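Local coordinates for dihydropteroate synthase (PDB 6Q62), which probably catalyses the condensation of para-aminobenzoate with 6-hydroxymethyl-7,8-dihydropterin diphosphate to form 7,8-dihydropteroate, a step of folate biosynthesis, at residues 25-30 and 261-266; 191-196 and 219-224. One frame throughout, in Å; residues are numbered along the deposited sequence. Where two conformers were deposited one is given.

How the contacts relate
Contacts 1 and 2 lie with their centres about 14 Å apart in a TIM barrel and hold 6-chloroguanine from both sides: Arg261 of contact 1 packs over one purine face, and Phe195 of contact 2 comes over the imidazole part of the opposite face. Gly222 O approaches CL6 at the purine's rim, and Leu220 also lines the pocket. Strands 259-262 and 220-221 are adjacent in the parallel barrel sheet, where Arg261 N bonds to Ala221 O at 3.0 Å. Past the strand ends the contacts meet again: Ser224 OG lies 2.6 Å from His263 ND1, probably hydrogen-bonded. Contact 1 adds a sulfate site next to the purine. In sequence, both segments of contact 2 fall between 25-30 and 261-266.

Contact 1: residues 25-30 and 261-266. With 6GU (6-chloroguanine), chain E; SO4 (sulfate ion), chain H.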
ATOM      1  N   ILE A  25       3.877  16.269  -5.493  1.00  9.43           N
ATOM      2  CA  ILE A  25       4.906  16.714  -6.426  1.00  7.68           C
ATOM      3  C   ILE A  25       4.330  17.486  -7.595  1.00 10.35           C
ATOM      4  O   ILE A  25       3.532  16.938  -8.364  1.00  9.93           O
ATOM      5  CB  ILE A  25       5.749  15.507  -6.917  1.00  9.24           C
ATOM      6  CG1 ILE A  25       6.472  14.824  -5.741  1.00  9.25           C
ATOM      7  CG2 ILE A  25       6.741  15.941  -8.011  1.00  9.29           C
ATOM      8  CD1 ILE A  25       7.152  13.469  -6.094  1.00 13.83           C
ATOM      9  N   VAL A  26       4.739  18.757  -7.747  1.00  8.19           N
ATOM     10  CA  VAL A  26       4.324  19.586  -8.875  1.00  7.23           C
ATOM     11  C   VAL A  26       5.577  19.968  -9.655  1.00 10.60           C
ATOM     12  O   VAL A  26       6.274  20.917  -9.292  1.00 11.64           O
ATOM     13  CB  VAL A  26       3.477  20.826  -8.466  1.00 12.35           C
ATOM     14  CG1 VAL A  26       3.045  21.638  -9.700  1.00 12.42           C
ATOM     15  CG2 VAL A  26       2.278  20.412  -7.630  1.00 12.49           C
ATOM     16  N   ASN A  27       5.893  19.209 -10.724  1.00 10.43           N
ATOM     17  CA  ASN A  27       7.055  19.518 -11.544  1.00 10.56           C
ATOM     18  C   ASN A  27       6.648  20.475 -12.654  1.00 14.14           C
ATOM     19  O   ASN A  27       5.668  20.237 -13.364  1.00 14.97           O
ATOM     20  CB  ASN A  27       7.678  18.251 -12.109  1.00 12.81           C
ATOM     21  CG  ASN A  27       8.425  17.432 -11.091  1.00 32.99           C
ATOM     22  OD1 ASN A  27       9.104  17.953 -10.201  1.00 30.94           O
ATOM     23  ND2 ASN A  27       8.332  16.128 -11.219  1.00 29.43           N
ATOM     24  N   VAL A  28       7.375  21.582 -12.767  1.00  9.41           N
ATOM     25  CA  VAL A  28       7.068  22.578 -13.792  1.00  9.85           C
ATOM     26  C   VAL A  28       8.150  22.441 -14.849  1.00 17.50           C
ATOM     27  O   VAL A  28       9.109  23.205 -14.866  1.00 18.23           O
ATOM     28  CB  VAL A  28       6.994  24.035 -13.252  1.00 13.66           C
ATOM     29  CG1 VAL A  28       6.337  24.970 -14.288  1.00 14.41           C
ATOM     30  CG2 VAL A  28       6.271  24.100 -11.910  1.00 13.86           C
ATOM     31  N   THR A  29       8.036  21.426 -15.692  1.00 17.70           N
ATOM     32  CA  THR A  29       9.023  21.221 -16.755  1.00 19.31           C
ATOM     33  C   THR A  29       8.225  20.856 -18.006  1.00 24.84           C
ATOM     34  O   THR A  29       7.233  20.122 -17.895  1.00 22.70           O
ATOM     35  CB  THR A  29      10.051  20.099 -16.417  1.00 30.32           C
ATOM     36  OG1 THR A  29       9.363  18.872 -16.207  1.00 36.92           O
ATOM     37  CG2 THR A  29      10.935  20.415 -15.193  1.00 27.48           C
ATOM     38  N   PRO A  30       8.601  21.344 -19.198  1.00 25.68           N
ATOM     39  CA  PRO A  30       7.856  20.935 -20.415  1.00 27.04           C
ATOM     40  C   PRO A  30       7.732  19.411 -20.590  1.00 32.87           C
ATOM     41  O   PRO A  30       6.683  18.937 -21.022  1.00 32.44           O
ATOM     42  CB  PRO A  30       8.654  21.577 -21.548  1.00 28.85           C
ATOM     43  CG  PRO A  30       9.349  22.754 -20.901  1.00 32.40           C
ATOM     44  CD  PRO A  30       9.719  22.250 -19.529  1.00 26.95           C
ATOM     45  N   ARG A 261       6.745  12.555   0.174  1.00  6.99           N
ATOM     46  CA  ARG A 261       6.796  13.330  -1.082  1.00  6.06           C
ATOM     47  C   ARG A 261       6.394  12.411  -2.216  1.00  8.96           C
ATOM     48  O   ARG A 261       7.167  11.527  -2.606  1.00  7.40           O
ATOM     49  CB  ARG A 261       8.200  13.929  -1.278  1.00  7.18           C
ATOM     50  CG  ARG A 261       8.280  14.822  -2.535  1.00  9.23           C
ATOM     51  CD  ARG A 261       9.635  15.522  -2.660  1.00  6.80           C
ATOM     52  NE  ARG A 261       9.647  16.352  -3.871  1.00 11.86           N
ATOM     53  CZ  ARG A 261       9.914  15.908  -5.098  1.00 15.09           C
ATOM     54  NH1 ARG A 261      10.214  14.634  -5.299  1.00 14.94           N
ATOM     55  NH2 ARG A 261       9.872  16.735  -6.134  1.00 15.42           N
ATOM     56  N   VAL A 262       5.178  12.614  -2.736  1.00  5.19           N
ATOM     57  CA  VAL A 262       4.611  11.642  -3.687  1.00  6.72           C
ATOM     58  C   VAL A 262       4.007  12.230  -4.944  1.00  9.56           C
ATOM     59  O   VAL A 262       3.500  13.345  -4.937  1.00  7.98           O
ATOM     60  CB  VAL A 262       3.545  10.746  -2.967  1.00  8.97           C
ATOM     61  CG1 VAL A 262       4.032  10.268  -1.594  1.00  8.56           C
ATOM     62  CG2 VAL A 262       2.214  11.476  -2.811  1.00  8.22           C
ATOM     63  N   HIS A 263       3.940  11.398  -6.012  1.00  8.87           N
ATOM     64  CA  HIS A 263       3.211  11.765  -7.230  1.00  8.05           C
ATOM     65  C   HIS A 263       1.742  11.306  -7.061  1.00 11.43           C
ATOM     66  O   HIS A 263       0.826  12.004  -7.484  1.00 11.18           O
ATOM     67  CB  HIS A 263       3.777  11.000  -8.451  1.00  8.89           C
ATOM     68  CG  HIS A 263       5.183  11.353  -8.802  1.00 11.36           C
ATOM     69  ND1 HIS A 263       6.239  10.609  -8.347  1.00 13.28           N
ATOM     70  CD2 HIS A 263       5.655  12.351  -9.590  1.00 13.58           C
ATOM     71  CE1 HIS A 263       7.334  11.192  -8.826  1.00 13.24           C
ATOM     72  NE2 HIS A 263       7.029  12.233  -9.593  1.00 13.43           N
ATOM     73  N   ASP A 264       1.535  10.123  -6.455  1.00  8.56           N
ATOM     74  CA  ASP A 264       0.228   9.466  -6.366  1.00  7.88           C
ATOM     75  C   ASP A 264      -0.475   9.805  -5.072  1.00 10.32           C
ATOM     76  O   ASP A 264      -0.490   9.031  -4.098  1.00 10.62           O
ATOM     77  CB  ASP A 264       0.415   7.968  -6.556  1.00  8.61           C
ATOM     78  CG  ASP A 264       1.131   7.733  -7.882  1.00 13.49           C
ATOM     79  OD1 ASP A 264       0.488   7.895  -8.935  1.00 12.68           O
ATOM     80  OD2 ASP A 264       2.350   7.467  -7.862  1.00 12.07           O
ATOM     81  N   VAL A 265      -0.967  11.044  -5.049  1.00  8.65           N
ATOM     82  CA  VAL A 265      -1.545  11.607  -3.825  1.00  5.99           C
ATOM     83  C   VAL A 265      -2.762  10.826  -3.339  1.00  8.22           C
ATOM     84  O   VAL A 265      -2.744  10.393  -2.180  1.00  9.71           O
ATOM     85  CB  VAL A 265      -1.821  13.106  -3.965  1.00  8.22           C
ATOM     86  CG1 VAL A 265      -2.581  13.642  -2.743  1.00  9.38           C
ATOM     87  CG2 VAL A 265      -0.503  13.873  -4.151  1.00  7.78           C
ATOM     88  N   ALA A 266      -3.811  10.678  -4.149  1.00  7.91           N
ATOM     89  CA  ALA A 266      -5.036   9.992  -3.688  1.00 10.07           C
ATOM     90  C   ALA A 266      -4.751   8.596  -3.157  1.00 11.27           C
ATOM     91  O   ALA A 266      -5.253   8.232  -2.091  1.00  9.74           O
ATOM     92  CB  ALA A 266      -6.060   9.917  -4.830  1.00 11.37           C
TER
HETATM   93 CL6  6GU E 401      13.415  12.252  -2.213  1.00 32.98          CL
HETATM   94  N1  6GU E 401      13.250  14.553  -1.301  1.00 18.64           N
HETATM   95  C2  6GU E 401      13.229  15.934  -1.497  1.00 16.84           C
HETATM   96  N2  6GU E 401      13.263  16.634  -0.373  1.00 20.10           N
HETATM   97  N3  6GU E 401      13.203  16.577  -2.719  1.00 12.39           N
HETATM   98  C4  6GU E 401      13.234  15.723  -3.801  1.00 13.50           C
HETATM   99  C5  6GU E 401      13.282  14.309  -3.680  1.00 20.19           C
HETATM  100  C6  6GU E 401      13.284  13.839  -2.404  1.00 21.79           C
HETATM  101  N7  6GU E 401      13.323  13.742  -4.952  1.00 20.52           N
HETATM  102  C8  6GU E 401      13.304  14.841  -5.806  1.00 20.86           C
HETATM  103  N9  6GU E 401      13.245  16.034  -5.155  1.00 18.12           N
HETATM  104  S   SO4 H 404      10.638  13.992  -9.129  1.00 32.28           S
HETATM  105  O1  SO4 H 404       9.599  13.610 -10.105  1.00 31.71           O
HETATM  106  O2  SO4 H 404      11.975  13.863  -9.724  1.00 34.51           O
HETATM  107  O3  SO4 H 404      10.456  15.426  -8.703  1.00 26.80           O
HETATM  108  O4  SO4 H 404      10.589  13.123  -7.965  1.00 32.27           O
HETATM  109  O   HOH W   1       8.818  19.377  -7.290  1.00 16.22           O
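Arg261 sends its side chain across the end of Ile25 at about a right angle. With CG anti to the backbone N (chi1 -176°) and the chain extended to NE, its guanidinium is sandwiched between 6-chloroguanine, whose N9 is 3.3 Å from Arg261 CZ, and Ile25, whose CG1 is 3.7 Å from CZ. An aliphatic branch suits this place, backing the flat cation without competing for its N-H groups. One N-H each of NH1 and NH2 goes to a sulfate, probably from the crystallisation liquor: NH2 donates to O3 at 2.9 Å, nearly straight at 170°, and NH1 to O4. NH2 also bonds water 1, while Asp61 pairs with NE. Val262 turns its side chain away and offers its carbonyl O to Ile25 N at 3.0 Å, a parallel-sheet bond. His263 turns one ring face to Ile25 CD1, 3.6 Å from the centroid and 11° off the ring normal, a CH-pi contact. Its NE2 donates to sulfate O1 at 3.0 Å and ND1 bonds to Ser224; Asn27 ND2 donates to the same O1. Such an anion site at the C-terminal ends of parallel strands is typical of TIM barrels, here consistent with the place of the pterin substrate's diphosphate in this family.

Contact 2: residues 191-196 and 219-224; sequences PGFGFG and VLAGLS. With 6GU (6-chloroguanine), chain E; EDO (1,2-ethanediol), chain F.
Phe193 packing against Leu223 and Ala221 makes this a buried, mainly apolar contact between the loop that follows strand 187-190 and the short barrel strand 220-221 with its C-terminal extension. No direct hydrogen bond joins the two segments. Leu223 lies over one face of the Phe193 ring: Leu223 CG is 3.7 Å from Phe193 CD2, and Leu223 CD2 is 4.0 Å from the ring centroid, a CH-pi contact displaced toward the rim. Phe193 CG stands anti to the carbonyl carbon (chi1 -68°), which swings the ring over the strand end, where Ala221 CB meets Phe193 CE2 at 3.8 Å near the ring plane; a small methyl fits at this edge. Leu205 and Leu206 of helix 199-207 also touch the Phe193 side chain. Earlier in the loop, Pro191 CD rests 3.4 Å from Leu220 O. A type II turn from Gly192 to Phe195, with glycine at 194 where phi is positive, brings the edge of the Phe195 ring over the purine face, CE1 3.3 Å from N7 of 6-chloroguanine. Gly222 has no side chain, and CL6 comes 3.2 Å from Gly222 O. Water 2 links the backbones, accepting from Phe193 N at 2.9 Å and from Gly222 N. The chemistry thus divides: apolar groups hold the segments together, while water and Lys226, which bonds the Phe193 and Gly222 carbonyls and also the ligand, satisfy buried backbone polar atoms beside the purine.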
ATOM      1  N   PRO A 191      16.584  11.711   4.049  1.00 10.01           N
ATOM      2  CA  PRO A 191      17.770  10.908   3.652  1.00  9.79           C
ATOM      3  C   PRO A 191      18.094  10.925   2.177  1.00 12.67           C
ATOM      4  O   PRO A 191      19.121  10.368   1.762  1.00 14.83           O
ATOM      5  CB  PRO A 191      17.405   9.491   4.115  1.00 12.02           C
ATOM      6  CG  PRO A 191      15.925   9.462   4.053  1.00 15.30           C
ATOM      7  CD  PRO A 191      15.472  10.835   4.503  1.00 10.27           C
ATOM      8  N   GLY A 192      17.199  11.479   1.373  1.00  9.21           N
ATOM      9  CA  GLY A 192      17.417  11.600  -0.064  1.00  8.23           C
ATOM     10  C   GLY A 192      17.419  10.287  -0.798  1.00 13.70           C
ATOM     11  O   GLY A 192      18.423   9.932  -1.434  1.00 12.23           O
ATOM     12  N   PHE A 193      16.311   9.529  -0.685  1.00 10.76           N
ATOM     13  CA  PHE A 193      16.241   8.247  -1.391  1.00  9.77           C
ATOM     14  C   PHE A 193      16.493   8.438  -2.891  1.00 13.06           C
ATOM     15  O   PHE A 193      15.953   9.363  -3.502  1.00 12.97           O
ATOM     16  CB  PHE A 193      14.875   7.582  -1.160  1.00 10.38           C
ATOM     17  CG  PHE A 193      14.666   7.129   0.262  1.00 10.04           C
ATOM     18  CD1 PHE A 193      15.290   5.991   0.741  1.00 10.43           C
ATOM     19  CD2 PHE A 193      13.752   7.780   1.092  1.00 10.07           C
ATOM     20  CE1 PHE A 193      15.077   5.553   2.059  1.00 10.35           C
ATOM     21  CE2 PHE A 193      13.519   7.323   2.401  1.00 12.40           C
ATOM     22  CZ  PHE A 193      14.181   6.214   2.877  1.00 10.68           C
ATOM     23  N   GLY A 194      17.358   7.597  -3.454  1.00 13.60           N
ATOM     24  CA  GLY A 194      17.671   7.619  -4.876  1.00 14.12           C
ATOM     25  C   GLY A 194      18.768   8.576  -5.315  1.00 19.53           C
ATOM     26  O   GLY A 194      19.203   8.501  -6.466  1.00 20.72           O
ATOM     27  N   PHE A 195      19.236   9.470  -4.416  1.00 14.18           N
ATOM     28  CA  PHE A 195      20.302  10.423  -4.762  1.00 13.66           C
ATOM     29  C   PHE A 195      21.663   9.847  -4.386  1.00 18.53           C
ATOM     30  O   PHE A 195      22.049   9.875  -3.211  1.00 19.02           O
ATOM     31  CB  PHE A 195      20.063  11.760  -4.068  1.00 14.72           C
ATOM     32  CG  PHE A 195      18.909  12.529  -4.648  1.00 15.12           C
ATOM     33  CD1 PHE A 195      17.613  12.325  -4.181  1.00 17.40           C
ATOM     34  CD2 PHE A 195      19.114  13.488  -5.639  1.00 17.73           C
ATOM     35  CE1 PHE A 195      16.548  13.074  -4.680  1.00 17.08           C
ATOM     36  CE2 PHE A 195      18.041  14.226  -6.152  1.00 19.67           C
ATOM     37  CZ  PHE A 195      16.765  14.007  -5.670  1.00 17.63           C
ATOM     38  N   GLY A 196      22.348   9.294  -5.378  1.00 17.24           N
ATOM     39  CA  GLY A 196      23.651   8.660  -5.193  1.00 18.54           C
ATOM     40  C   GLY A 196      23.577   7.472  -4.256  1.00 21.31           C
ATOM     41  O   GLY A 196      24.392   7.341  -3.345  1.00 19.68           O
ATOM     42  N   VAL A 219      10.970  14.104   9.672  1.00 10.26           N
ATOM     43  CA  VAL A 219      11.669  13.438   8.566  1.00  8.68           C
ATOM     44  C   VAL A 219      10.743  13.319   7.363  1.00 10.79           C
ATOM     45  O   VAL A 219       9.575  12.892   7.493  1.00 11.56           O
ATOM     46  CB  VAL A 219      12.208  12.050   9.029  1.00 13.80           C
ATOM     47  CG1 VAL A 219      12.785  11.215   7.876  1.00 14.11           C
ATOM     48  CG2 VAL A 219      13.217  12.173  10.170  1.00 14.28           C
ATOM     49  N   LEU A 220      11.251  13.721   6.198  0.50  7.18           N
ATOM     50  CA  LEU A 220      10.541  13.625   4.929  0.50  6.56           C
ATOM     51  C   LEU A 220      11.136  12.430   4.185  0.50 11.49           C
ATOM     52  O   LEU A 220      12.358  12.278   4.156  0.50 10.02           O
ATOM     53  CB  LEU A 220      10.757  14.921   4.126  0.50  7.50           C
ATOM     54  CG  LEU A 220      10.028  15.075   2.783  0.50 12.08           C
ATOM     55  CD1 LEU A 220       9.847  16.532   2.438  0.50 12.63           C
ATOM     56  CD2 LEU A 220      10.683  14.331   1.641  0.50 16.07           C
ATOM     57  N   ALA A 221      10.284  11.604   3.563  1.00  9.74           N
ATOM     58  CA  ALA A 221      10.751  10.457   2.764  1.00  8.65           C
ATOM     59  C   ALA A 221      10.113  10.610   1.404  1.00 10.62           C
ATOM     60  O   ALA A 221       8.928  10.834   1.314  1.00 10.46           O
ATOM     61  CB  ALA A 221      10.289   9.135   3.384  1.00  9.54           C
ATOM     62  N   GLY A 222      10.905  10.473   0.366  1.00 10.07           N
ATOM     63  CA  GLY A 222      10.429  10.549  -1.006  1.00  8.07           C
ATOM     64  C   GLY A 222      10.936   9.353  -1.799  1.00 11.90           C
ATOM     65  O   GLY A 222      12.098   9.341  -2.188  1.00 11.37           O
ATOM     66  N   LEU A 223      10.096   8.337  -2.038  1.00  9.70           N
ATOM     67  CA  LEU A 223      10.546   7.175  -2.820  1.00 11.18           C
ATOM     68  C   LEU A 223       9.674   7.049  -4.061  1.00 15.53           C
ATOM     69  O   LEU A 223       9.783   6.069  -4.804  1.00 17.52           O
ATOM     70  CB  LEU A 223      10.418   5.882  -1.973  1.00 11.94           C
ATOM     71  CG  LEU A 223      11.237   5.788  -0.684  1.00 17.54           C
ATOM     72  CD1 LEU A 223      10.341   5.892   0.538  1.00 18.98           C
ATOM     73  CD2 LEU A 223      11.952   4.479  -0.608  1.00 19.98           C
ATOM     74  N   SER A 224       8.860   8.062  -4.315  1.00  9.44           N
ATOM     75  CA  SER A 224       7.841   8.038  -5.360  1.00  8.40           C
ATOM     76  C   SER A 224       8.323   7.719  -6.769  1.00  9.94           C
ATOM     77  O   SER A 224       9.021   8.489  -7.408  1.00 11.90           O
ATOM     78  CB  SER A 224       7.041   9.332  -5.348  1.00  9.53           C
ATOM     79  OG  SER A 224       5.904   9.165  -6.167  1.00 11.01           O
TER
HETATM   80 CL6  6GU E 401      13.415  12.252  -2.213  1.00 32.98          CL
HETATM   81  N1  6GU E 401      13.250  14.553  -1.301  1.00 18.64           N
HETATM   82  C2  6GU E 401      13.229  15.934  -1.497  1.00 16.84           C
HETATM   83  N2  6GU E 401      13.263  16.634  -0.373  1.00 20.10           N
HETATM   84  N3  6GU E 401      13.203  16.577  -2.719  1.00 12.39           N
HETATM   85  C4  6GU E 401      13.234  15.723  -3.801  1.00 13.50           C
HETATM   86  C5  6GU E 401      13.282  14.309  -3.680  1.00 20.19           C
HETATM   87  C6  6GU E 401      13.284  13.839  -2.404  1.00 21.79           C
HETATM   88  N7  6GU E 401      13.323  13.742  -4.952  1.00 20.52           N
HETATM   89  C8  6GU E 401      13.304  14.841  -5.806  1.00 20.86           C
HETATM   90  N9  6GU E 401      13.245  16.034  -5.155  1.00 18.12           N
HETATM   91  C1  EDO F 402      14.873   7.267 -10.002  1.00 27.53           C
HETATM   92  O1  EDO F 402      13.656   7.790 -10.437  1.00 32.44           O
HETATM   93  C2  EDO F 402      15.300   7.976  -8.724  1.00 28.03           C
HETATM   94  O2  EDO F 402      16.401   7.295  -8.161  1.00 27.49           O
HETATM   95  O   HOH W   2      13.851  10.931   0.093  1.00 10.36           O